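Local structure of variant surface glycoprotein MITat 1.13 (Trypanosoma brucei, 6Z8H) at the interface of chains A and B. The protein probably forms part of the dense GPI-anchored surface coat by which the parasite evades host immunity, antigenically distinct versions being expressed in turn. Coordinates in Å, arbitrary orientation; residue numbers count along the deposited sequence, not the author numbering. Chains: chain A/B, Variant surface glycoprotein MITat 1.13.

The interface of chains A and B. Residues chain A 66, 70, 74, 375; chain B 66, 70, 74, 88, 375.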
# COMPACT_ATOMS: atom_id res chain seq x y z
N TYR A 66 -0.04 -13.16 -24.25
CA TYR A 66 -0.87 -14.34 -24.44
C TYR A 66 -2.04 -14.03 -25.34
O TYR A 66 -2.41 -14.84 -26.19
CB TYR A 66 -1.37 -14.85 -23.08
CG TYR A 66 -2.19 -16.10 -23.19
CD1 TYR A 66 -1.61 -17.30 -23.55
CD2 TYR A 66 -3.54 -16.07 -22.95
CE1 TYR A 66 -2.37 -18.45 -23.68
CE2 TYR A 66 -4.31 -17.21 -23.04
CZ TYR A 66 -3.72 -18.40 -23.43
OH TYR A 66 -4.52 -19.52 -23.52
N VAL A 70 -2.90 -15.98 -28.92
CA VAL A 70 -4.16 -16.64 -29.27
C VAL A 70 -4.72 -16.05 -30.55
O VAL A 70 -5.15 -16.77 -31.47
CB VAL A 70 -5.17 -16.56 -28.11
CG1 VAL A 70 -6.52 -17.08 -28.54
CG2 VAL A 70 -4.66 -17.32 -26.92
N LEU A 74 -5.04 -17.95 -34.35
CA LEU A 74 -6.29 -18.17 -35.08
C LEU A 74 -6.22 -17.59 -36.48
O LEU A 74 -6.73 -18.19 -37.43
CB LEU A 74 -7.42 -17.48 -34.33
CG LEU A 74 -8.77 -18.16 -34.30
CD1 LEU A 74 -8.65 -19.35 -33.33
CD2 LEU A 74 -9.84 -17.18 -33.87
N ILE A 375 -11.11 -12.10 -32.88
CA ILE A 375 -11.33 -13.52 -32.65
C ILE A 375 -12.77 -13.90 -32.98
O ILE A 375 -13.05 -14.90 -33.64
CB ILE A 375 -10.95 -13.89 -31.20
CG1 ILE A 375 -9.44 -13.75 -30.98
CG2 ILE A 375 -11.43 -15.28 -30.84
CD1 ILE A 375 -8.97 -14.03 -29.58
N TYR B 66 -13.23 -14.55 -19.49
CA TYR B 66 -12.84 -14.28 -20.86
C TYR B 66 -12.07 -15.46 -21.44
O TYR B 66 -12.33 -15.87 -22.58
CB TYR B 66 -12.00 -13.01 -20.95
CG TYR B 66 -11.58 -12.69 -22.37
CD1 TYR B 66 -12.52 -12.36 -23.34
CD2 TYR B 66 -10.26 -12.74 -22.74
CE1 TYR B 66 -12.15 -12.09 -24.66
CE2 TYR B 66 -9.87 -12.44 -24.03
CZ TYR B 66 -10.81 -12.13 -24.99
OH TYR B 66 -10.38 -11.88 -26.28
N VAL B 70 -13.16 -17.62 -24.81
CA VAL B 70 -12.33 -17.87 -25.99
C VAL B 70 -12.18 -19.37 -26.21
O VAL B 70 -12.32 -19.86 -27.34
CB VAL B 70 -10.97 -17.17 -25.85
CG1 VAL B 70 -10.07 -17.56 -26.98
CG2 VAL B 70 -11.12 -15.68 -25.79
N LEU B 74 -13.82 -21.63 -29.50
CA LEU B 74 -13.04 -22.43 -30.45
C LEU B 74 -13.54 -23.86 -30.44
O LEU B 74 -13.57 -24.44 -31.50
CB LEU B 74 -11.58 -22.37 -30.02
CG LEU B 74 -10.65 -21.83 -31.09
CD1 LEU B 74 -9.20 -22.01 -30.69
CD2 LEU B 74 -10.90 -22.52 -32.42
N LEU B 88 -18.05 -12.79 -26.39
CA LEU B 88 -16.60 -12.69 -26.44
C LEU B 88 -16.16 -11.26 -26.66
O LEU B 88 -15.28 -10.76 -25.95
CB LEU B 88 -16.12 -13.64 -27.54
CG LEU B 88 -14.68 -14.09 -27.45
CD1 LEU B 88 -14.43 -15.42 -28.16
CD2 LEU B 88 -13.79 -13.05 -28.08
N ILE B 375 -6.40 -24.99 -26.62
CA ILE B 375 -6.51 -24.13 -27.80
C ILE B 375 -5.48 -24.53 -28.84
O ILE B 375 -5.81 -24.68 -30.02
CB ILE B 375 -6.39 -22.65 -27.41
CG1 ILE B 375 -7.67 -22.19 -26.72
CG2 ILE B 375 -6.13 -21.79 -28.63
CD1 ILE B 375 -7.58 -20.79 -26.16
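A:Val70 and B:Val70 meet methyl to methyl on the two-fold axis of the dimer, CG1 to CG1 at 3.9 Å, where helix 34-75 of one chain passes its copy. This apolar patch, part of the interface that pairs two copies as A-type VSGs pair, also draws on helices 368-383 and 78-129. In both valines CG1 lies anti to the backbone N (chi1 173°), which turns this branch toward the partner; CG2 stays within its own chain, in chain B 3.7 Å above the plane of the B:Tyr66 ring, toward the rim. A short beta-branched residue suits an axis where two helices come close. One turn further along, A:Leu74 and B:Leu74 lie side by side, pointing opposite ways. Their tips depart from the two-fold, mainly in chi2 (74° against -170°), and CD1 of A:Leu74 packs against CG, CD1 and CD2 of B:Leu74; leucine's flexible end can adjust to its own copy.

Helix 368-383 adds the flanks. A:Ile375, branched at CB, serves two neighbours: its CG2 methyl meets CD1 of B:Leu88, which comes in roughly perpendicular, while the longer arm runs to B:Tyr66. B:Ile375 repeats this last contact against A:Tyr66. No polar group bonds across here; packing alone joins the chains. Tyrosine gives its own valine a flat apolar face, and its tip reaches across, OH of B:Tyr66 lying 4.2 Å from the CD1 methyl of A:Ile375.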